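Local coordinates for protein cell Inhibiting Factor (CifBp) (Burkholderia pseudomallei, PDB 3GQM) that deamidates a glutamine side chain of host NEDD8, which blocks cullin-RING ubiquitin ligases and so inhibits the host cell cycle, at residues V152-L165 against L206-S218. Residues are numbered along the deposited sequence; the frame is centred on the assembly and turned at random.
Sequences VNDGRLGHKFLIDL and LDELNQLLSKDFS
The antiparallel hairpin 152-165, turned through G155-G158, lies against helix 206-212 and the chain that follows it, with R156 and S218 CA atoms 7.6 Å apart at the turn and I163 and L209 CA atoms 9.3 Å apart along the second strand. R156 reaches from the turn to the C-terminal end of the helix. Its chain bends at chi2 and chi3, which brings the guanidinium edge to two backbone carbonyls: R156 NH2 donates to the last helical one, L212 O (2.8 Å, 158° at the hydrogen), and NH1 of R156 makes a weak, bent bond to S214 O (2.8 Å) just beyond. D154 holds the same group side-on, OD1 taking NE in a nearly straight bond (177°) and OD2 taking NH2. OD1 also accepts R156 N, closing an Asx turn, and L157 N, extending it to an Asx motif, while G158 and H159 opposite D154 form a G1 bulge. F217 CD2 lies over one guanidinium face, offset toward the rim, the two planes 42° apart; L212 CD1 sits centrally over a face of the F217 ring.

Farther along, the contact is apolar. I163 meets two leucines tip to tip, its CD1 3.8 Å from L213 CD2 and its CG2 4.1 Å from L209 CD1. L213 CD1 touches the edge of the F161 ring at CZ, and L165 CD2 meets L206 CD2. F135 of helix 135-139 packs on I163, L206, L209 and L213.

The same hairpin carries H159, whose NE2 is hydrogen-bonded to Q179 OE1, both inferred active-site residues, and F161 also touches Q179. D154 probably balances the charge of buried R156, and the partial negative charge of L212 O probably adds to the attraction; carboxylate and carbonyls together fix the guanidinium's rotation and tie the hairpin turn to the helix end.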
ATOM      1  N   VAL A 152       2.617   5.564  -4.796  1.00 23.79           N
ATOM      2  CA  VAL A 152       2.915   6.950  -4.527  1.00 23.76           C
ATOM      3  C   VAL A 152       3.862   7.056  -3.378  1.00 23.88           C
ATOM      4  O   VAL A 152       3.635   6.499  -2.274  1.00 22.98           O
ATOM      5  CB  VAL A 152       1.596   7.774  -4.212  1.00 23.48           C
ATOM      6  CG1 VAL A 152       1.904   9.279  -3.948  1.00 24.20           C
ATOM      7  CG2 VAL A 152       0.644   7.634  -5.338  1.00 24.22           C
ATOM      8  N   ASN A 153       4.913   7.810  -3.639  1.00 24.70           N
ATOM      9  CA  ASN A 153       5.869   8.162  -2.643  1.00 27.16           C
ATOM     10  C   ASN A 153       5.761   9.679  -2.338  1.00 27.85           C
ATOM     11  O   ASN A 153       6.323  10.527  -3.025  1.00 27.86           O
ATOM     12  CB  ASN A 153       7.281   7.710  -3.089  1.00 28.27           C
ATOM     13  CG  ASN A 153       8.301   7.856  -1.975  1.00 33.61           C
ATOM     14  OD1 ASN A 153       8.144   8.686  -1.096  1.00 35.49           O
ATOM     15  ND2 ASN A 153       9.348   7.059  -2.018  1.00 38.45           N
ATOM     16  N   ASP A 154       5.004   9.995  -1.293  1.00 28.39           N
ATOM     17  CA  ASP A 154       4.670  11.365  -0.955  1.00 28.45           C
ATOM     18  C   ASP A 154       5.543  11.966   0.127  1.00 28.37           C
ATOM     19  O   ASP A 154       5.267  11.749   1.322  1.00 27.70           O
ATOM     20  CB  ASP A 154       3.187  11.440  -0.514  1.00 29.15           C
ATOM     21  CG  ASP A 154       2.654  12.885  -0.528  1.00 32.44           C
ATOM     22  OD1 ASP A 154       3.364  13.796   0.022  1.00 31.10           O
ATOM     23  OD2 ASP A 154       1.553  13.095  -1.118  1.00 32.26           O
ATOM     24  N   GLY A 155       6.585  12.728  -0.281  1.00 29.15           N
ATOM     25  CA  GLY A 155       7.497  13.461   0.659  1.00 28.50           C
ATOM     26  C   GLY A 155       6.878  14.562   1.552  1.00 29.48           C
ATOM     27  O   GLY A 155       7.434  14.940   2.600  1.00 29.00           O
ATOM     28  N   ARG A 156       5.706  15.070   1.181  1.00 28.58           N
ATOM     29  CA  ARG A 156       5.112  16.168   1.937  1.00 28.89           C
ATOM     30  C   ARG A 156       4.543  15.515   3.158  1.00 29.22           C
ATOM     31  O   ARG A 156       4.700  15.960   4.310  1.00 29.58           O
ATOM     32  CB  ARG A 156       4.001  16.860   1.095  1.00 28.15           C
ATOM     33  CG  ARG A 156       4.547  17.748  -0.048  1.00 29.98           C
ATOM     34  CD  ARG A 156       4.507  17.089  -1.426  1.00 33.78           C
ATOM     35  NE  ARG A 156       3.316  16.243  -1.524  1.00 34.44           N
ATOM     36  CZ  ARG A 156       2.249  16.483  -2.277  1.00 35.45           C
ATOM     37  NH1 ARG A 156       2.207  17.532  -3.080  1.00 33.66           N
ATOM     38  NH2 ARG A 156       1.229  15.619  -2.251  1.00 34.29           N
ATOM     39  N   LEU A 157       3.909  14.385   2.887  1.00 29.94           N
ATOM     40  CA  LEU A 157       3.269  13.574   3.909  1.00 29.79           C
ATOM     41  C   LEU A 157       4.264  12.659   4.583  1.00 29.21           C
ATOM     42  O   LEU A 157       4.058  12.240   5.706  1.00 29.82           O
ATOM     43  CB  LEU A 157       2.143  12.749   3.245  1.00 28.41           C
ATOM     44  CG  LEU A 157       0.771  13.397   2.965  1.00 29.77           C
ATOM     45  CD1 LEU A 157       0.814  14.740   2.251  1.00 33.82           C
ATOM     46  CD2 LEU A 157      -0.113  12.488   2.130  1.00 29.33           C
ATOM     47  N   GLY A 158       5.362  12.340   3.905  1.00 29.70           N
ATOM     48  CA  GLY A 158       6.255  11.259   4.374  1.00 29.43           C
ATOM     49  C   GLY A 158       5.524   9.904   4.304  1.00 29.10           C
ATOM     50  O   GLY A 158       5.623   9.097   5.229  1.00 29.37           O
ATOM     51  N   HIS A 159       4.816   9.644   3.206  1.00 28.37           N
ATOM     52  CA  HIS A 159       3.886   8.497   3.149  1.00 27.73           C
ATOM     53  C   HIS A 159       3.956   7.849   1.803  1.00 26.36           C
ATOM     54  O   HIS A 159       4.182   8.500   0.810  1.00 27.03           O
ATOM     55  CB  HIS A 159       2.454   8.983   3.473  1.00 27.41           C
ATOM     56  CG  HIS A 159       1.408   7.905   3.608  1.00 26.39           C
ATOM     57  ND1 HIS A 159       1.609   6.720   4.298  1.00 25.41           N
ATOM     58  CD2 HIS A 159       0.101   7.905   3.241  1.00 21.92           C
ATOM     59  CE1 HIS A 159       0.490   6.016   4.300  1.00 26.50           C
ATOM     60  NE2 HIS A 159      -0.441   6.705   3.646  1.00 24.39           N
ATOM     61  N   LYS A 160       3.777   6.546   1.804  1.00 26.32           N
ATOM     62  CA  LYS A 160       3.734   5.710   0.615  1.00 26.71           C
ATOM     63  C   LYS A 160       2.378   4.994   0.636  1.00 25.40           C
ATOM     64  O   LYS A 160       1.942   4.506   1.692  1.00 25.86           O
ATOM     65  CB  LYS A 160       4.870   4.677   0.701  1.00 27.27           C
ATOM     66  CG  LYS A 160       5.385   4.271  -0.646  1.00 31.46           C
ATOM     67  CD  LYS A 160       6.776   3.607  -0.559  1.00 39.15           C
ATOM     68  CE  LYS A 160       7.235   3.182  -1.948  1.00 40.16           C
ATOM     69  NZ  LYS A 160       8.592   2.505  -1.915  1.00 45.93           N
ATOM     70  N   PHE A 161       1.698   4.946  -0.511  1.00 23.76           N
ATOM     71  CA  PHE A 161       0.380   4.341  -0.584  1.00 22.52           C
ATOM     72  C   PHE A 161       0.080   4.011  -2.054  1.00 22.39           C
ATOM     73  O   PHE A 161       0.780   4.417  -2.955  1.00 23.07           O
ATOM     74  CB  PHE A 161      -0.714   5.264   0.058  1.00 21.13           C
ATOM     75  CG  PHE A 161      -0.939   6.576  -0.673  1.00 20.82           C
ATOM     76  CD1 PHE A 161      -1.933   6.691  -1.627  1.00 22.13           C
ATOM     77  CD2 PHE A 161      -0.186   7.713  -0.352  1.00 23.29           C
ATOM     78  CE1 PHE A 161      -2.162   7.918  -2.319  1.00 24.89           C
ATOM     79  CE2 PHE A 161      -0.397   8.941  -0.994  1.00 24.53           C
ATOM     80  CZ  PHE A 161      -1.408   9.045  -2.003  1.00 24.52           C
ATOM     81  N   LEU A 162      -0.979   3.274  -2.287  1.00 21.90           N
ATOM     82  CA  LEU A 162      -1.342   2.880  -3.639  1.00 21.97           C
ATOM     83  C   LEU A 162      -2.685   3.506  -4.043  1.00 21.41           C
ATOM     84  O   LEU A 162      -3.565   3.664  -3.218  1.00 21.41           O
ATOM     85  CB  LEU A 162      -1.473   1.361  -3.690  1.00 20.73           C
ATOM     86  CG  LEU A 162      -0.290   0.478  -3.272  1.00 21.89           C
ATOM     87  CD1 LEU A 162      -0.659  -1.037  -3.470  1.00 23.18           C
ATOM     88  CD2 LEU A 162       0.902   0.786  -4.154  1.00 20.30           C
ATOM     89  N   ILE A 163      -2.788   3.842  -5.322  1.00 21.60           N
ATOM     90  CA  ILE A 163      -4.039   4.160  -5.968  1.00 22.21           C
ATOM     91  C   ILE A 163      -4.347   3.043  -6.962  1.00 22.12           C
ATOM     92  O   ILE A 163      -3.575   2.832  -7.884  1.00 23.15           O
ATOM     93  CB  ILE A 163      -3.941   5.490  -6.744  1.00 21.36           C
ATOM     94  CG1 ILE A 163      -3.606   6.623  -5.758  1.00 21.84           C
ATOM     95  CG2 ILE A 163      -5.281   5.761  -7.399  1.00 22.31           C
ATOM     96  CD1 ILE A 163      -2.942   7.852  -6.368  1.00 21.46           C
ATOM     97  N   ASP A 164      -5.459   2.335  -6.757  1.00 21.46           N
ATOM     98  CA  ASP A 164      -5.890   1.286  -7.659  1.00 22.77           C
ATOM     99  C   ASP A 164      -6.860   1.875  -8.722  1.00 22.94           C
ATOM    100  O   ASP A 164      -7.846   2.534  -8.372  1.00 23.45           O
ATOM    101  CB  ASP A 164      -6.589   0.228  -6.829  1.00 23.08           C
ATOM    102  CG  ASP A 164      -6.862  -1.061  -7.610  1.00 25.19           C
ATOM    103  OD1 ASP A 164      -6.561  -1.149  -8.802  1.00 24.54           O
ATOM    104  OD2 ASP A 164      -7.421  -1.985  -7.017  1.00 29.63           O
ATOM    105  N   LEU A 165      -6.552   1.670  -9.982  1.00 23.50           N
ATOM    106  CA  LEU A 165      -7.369   2.171 -11.112  1.00 26.53           C
ATOM    107  C   LEU A 165      -7.866   0.999 -11.972  1.00 27.08           C
ATOM    108  O   LEU A 165      -7.373   0.778 -13.082  1.00 28.17           O
ATOM    109  CB  LEU A 165      -6.531   3.133 -11.987  1.00 25.94           C
ATOM    110  CG  LEU A 165      -5.920   4.324 -11.238  1.00 25.01           C
ATOM    111  CD1 LEU A 165      -4.816   4.995 -12.045  1.00 25.69           C
ATOM    112  CD2 LEU A 165      -6.988   5.371 -10.913  1.00 26.75           C
ATOM    113  N   LEU A 206     -10.916  11.420  -8.548  1.00 31.07           N
ATOM    114  CA  LEU A 206      -9.684  11.692  -9.329  1.00 33.15           C
ATOM    115  C   LEU A 206      -9.307  13.173  -9.281  1.00 33.80           C
ATOM    116  O   LEU A 206      -8.108  13.533  -9.277  1.00 35.09           O
ATOM    117  CB  LEU A 206      -9.774  11.159 -10.760  1.00 33.50           C
ATOM    118  CG  LEU A 206      -9.464   9.652 -10.683  1.00 36.05           C
ATOM    119  CD1 LEU A 206     -10.523   8.840 -11.385  1.00 38.40           C
ATOM    120  CD2 LEU A 206      -8.076   9.352 -11.201  1.00 34.97           C
ATOM    121  N   ASP A 207     -10.344  13.999  -9.177  1.00 33.24           N
ATOM    122  CA  ASP A 207     -10.255  15.432  -8.945  1.00 34.62           C
ATOM    123  C   ASP A 207      -9.541  15.799  -7.678  1.00 33.34           C
ATOM    124  O   ASP A 207      -8.610  16.575  -7.695  1.00 34.01           O
ATOM    125  CB  ASP A 207     -11.667  15.963  -8.756  1.00 36.07           C
ATOM    126  CG  ASP A 207     -11.922  17.153  -9.535  1.00 39.91           C
ATOM    127  OD1 ASP A 207     -11.988  18.233  -8.909  1.00 45.52           O
ATOM    128  OD2 ASP A 207     -12.072  16.991 -10.782  1.00 46.77           O
ATOM    129  N   GLU A 208     -10.013  15.283  -6.553  1.00 32.50           N
ATOM    130  CA  GLU A 208      -9.300  15.540  -5.321  1.00 32.34           C
ATOM    131  C   GLU A 208      -7.890  14.969  -5.342  1.00 31.07           C
ATOM    132  O   GLU A 208      -6.964  15.611  -4.846  1.00 30.26           O
ATOM    133  CB  GLU A 208     -10.085  14.996  -4.143  1.00 33.42           C
ATOM    134  CG  GLU A 208     -11.454  15.626  -3.982  1.00 36.38           C
ATOM    135  CD  GLU A 208     -12.058  15.270  -2.645  1.00 39.86           C
ATOM    136  OE1 GLU A 208     -12.364  16.187  -1.866  1.00 46.11           O
ATOM    137  OE2 GLU A 208     -12.172  14.083  -2.324  1.00 41.94           O
ATOM    138  N   LEU A 209      -7.730  13.759  -5.885  1.00 29.58           N
ATOM    139  CA  LEU A 209      -6.400  13.138  -5.996  1.00 29.71           C
ATOM    140  C   LEU A 209      -5.454  14.036  -6.805  1.00 30.00           C
ATOM    141  O   LEU A 209      -4.287  14.204  -6.440  1.00 29.36           O
ATOM    142  CB  LEU A 209      -6.447  11.730  -6.645  1.00 27.98           C
ATOM    143  CG  LEU A 209      -6.817  10.574  -5.710  1.00 30.97           C
ATOM    144  CD1 LEU A 209      -7.055   9.292  -6.507  1.00 30.45           C
ATOM    145  CD2 LEU A 209      -5.709  10.387  -4.659  1.00 29.32           C
ATOM    146  N   ASN A 210      -5.965  14.589  -7.907  1.00 30.34           N
ATOM    147  CA  ASN A 210      -5.144  15.481  -8.709  1.00 31.94           C
ATOM    148  C   ASN A 210      -4.655  16.701  -7.917  1.00 32.02           C
ATOM    149  O   ASN A 210      -3.484  17.097  -8.031  1.00 32.32           O
ATOM    150  CB  ASN A 210      -5.845  15.940  -9.960  1.00 32.47           C
ATOM    151  CG  ASN A 210      -4.894  16.679 -10.863  1.00 36.55           C
ATOM    152  OD1 ASN A 210      -3.815  16.143 -11.209  1.00 40.15           O
ATOM    153  ND2 ASN A 210      -5.215  17.947 -11.176  1.00 38.28           N
ATOM    154  N   GLN A 211      -5.534  17.250  -7.081  1.00 31.81           N
ATOM    155  CA  GLN A 211      -5.194  18.387  -6.212  1.00 32.60           C
ATOM    156  C   GLN A 211      -4.209  18.009  -5.117  1.00 33.33           C
ATOM    157  O   GLN A 211      -3.222  18.746  -4.868  1.00 33.52           O
ATOM    158  CB  GLN A 211      -6.464  18.980  -5.554  1.00 32.91           C
ATOM    159  CG  GLN A 211      -7.283  19.830  -6.496  1.00 35.77           C
ATOM    160  CD  GLN A 211      -8.760  19.961  -6.068  1.00 43.08           C
ATOM    161  OE1 GLN A 211      -9.667  19.691  -6.851  1.00 47.33           O
ATOM    162  NE2 GLN A 211      -8.994  20.383  -4.833  1.00 45.82           N
ATOM    163  N   LEU A 212      -4.476  16.888  -4.438  1.00 31.93           N
ATOM    164  CA  LEU A 212      -3.572  16.370  -3.425  1.00 32.32           C
ATOM    165  C   LEU A 212      -2.178  16.196  -3.983  1.00 32.42           C
ATOM    166  O   LEU A 212      -1.191  16.540  -3.339  1.00 34.12           O
ATOM    167  CB  LEU A 212      -4.064  15.017  -2.834  1.00 31.03           C
ATOM    168  CG  LEU A 212      -3.064  14.237  -1.975  1.00 31.58           C
ATOM    169  CD1 LEU A 212      -2.384  15.141  -0.886  1.00 31.42           C
ATOM    170  CD2 LEU A 212      -3.724  12.986  -1.285  1.00 28.07           C
ATOM    171  N   LEU A 213      -2.098  15.634  -5.170  1.00 32.95           N
ATOM    172  CA  LEU A 213      -0.842  15.187  -5.705  1.00 33.44           C
ATOM    173  C   LEU A 213      -0.140  16.328  -6.450  1.00 33.97           C
ATOM    174  O   LEU A 213       0.849  16.117  -7.073  1.00 36.68           O
ATOM    175  CB  LEU A 213      -1.050  13.931  -6.601  1.00 32.75           C
ATOM    176  CG  LEU A 213      -0.841  12.475  -6.023  1.00 34.67           C
ATOM    177  CD1 LEU A 213      -1.085  12.339  -4.588  1.00 32.49           C
ATOM    178  CD2 LEU A 213      -1.606  11.345  -6.770  1.00 33.96           C
ATOM    179  N   SER A 214      -0.596  17.558  -6.364  1.00 33.87           N
ATOM    180  CA  SER A 214       0.063  18.559  -7.197  1.00 33.24           C
ATOM    181  C   SER A 214       1.157  19.240  -6.405  1.00 33.48           C
ATOM    182  O   SER A 214       1.200  19.179  -5.164  1.00 32.36           O
ATOM    183  CB  SER A 214      -0.938  19.593  -7.696  1.00 32.03           C
ATOM    184  OG  SER A 214      -1.566  20.200  -6.595  1.00 30.73           O
ATOM    185  N   LYS A 215       2.030  19.923  -7.131  1.00 35.04           N
ATOM    186  CA  LYS A 215       3.008  20.776  -6.476  1.00 37.00           C
ATOM    187  C   LYS A 215       2.312  21.824  -5.618  1.00 36.73           C
ATOM    188  O   LYS A 215       2.723  22.097  -4.515  1.00 36.88           O
ATOM    189  CB  LYS A 215       3.879  21.470  -7.527  1.00 37.13           C
ATOM    190  CG  LYS A 215       5.013  20.618  -7.953  1.00 41.76           C
ATOM    191  N   ASP A 216       1.252  22.427  -6.131  1.00 37.96           N
ATOM    192  CA  ASP A 216       0.611  23.507  -5.411  1.00 39.20           C
ATOM    193  C   ASP A 216       0.018  23.108  -4.056  1.00 39.02           C
ATOM    194  O   ASP A 216      -0.265  23.975  -3.220  1.00 39.83           O
ATOM    195  CB  ASP A 216      -0.425  24.155  -6.294  1.00 41.12           C
ATOM    196  CG  ASP A 216       0.197  25.142  -7.268  1.00 45.28           C
ATOM    197  OD1 ASP A 216       1.391  25.534  -7.070  1.00 48.26           O
ATOM    198  OD2 ASP A 216      -0.508  25.503  -8.236  1.00 48.63           O
ATOM    199  N   PHE A 217      -0.097  21.803  -3.804  1.00 37.10           N
ATOM    200  CA  PHE A 217      -0.680  21.329  -2.571  1.00 34.67           C
ATOM    201  C   PHE A 217      -0.025  21.962  -1.355  1.00 34.19           C
ATOM    202  O   PHE A 217      -0.699  22.270  -0.390  1.00 33.47           O
ATOM    203  CB  PHE A 217      -0.634  19.786  -2.465  1.00 33.20           C
ATOM    204  CG  PHE A 217      -1.114  19.283  -1.149  1.00 30.10           C
ATOM    205  CD1 PHE A 217      -2.482  19.217  -0.877  1.00 28.25           C
ATOM    206  CD2 PHE A 217      -0.205  18.936  -0.149  1.00 29.47           C
ATOM    207  CE1 PHE A 217      -2.939  18.795   0.368  1.00 26.69           C
ATOM    208  CE2 PHE A 217      -0.653  18.496   1.100  1.00 28.01           C
ATOM    209  CZ  PHE A 217      -2.010  18.423   1.357  1.00 26.67           C
ATOM    210  N   SER A 218       1.296  22.100  -1.389  1.00 34.57           N
ATOM    211  CA  SER A 218       2.040  22.721  -0.276  1.00 35.32           C
ATOM    212  C   SER A 218       1.562  24.161   0.053  1.00 35.38           C
ATOM    213  O   SER A 218       1.645  24.580   1.200  1.00 33.79           O
ATOM    214  CB  SER A 218       3.536  22.694  -0.516  1.00 34.98           C
ATOM    215  OG  SER A 218       3.827  23.227  -1.796  1.00 39.07           O
TER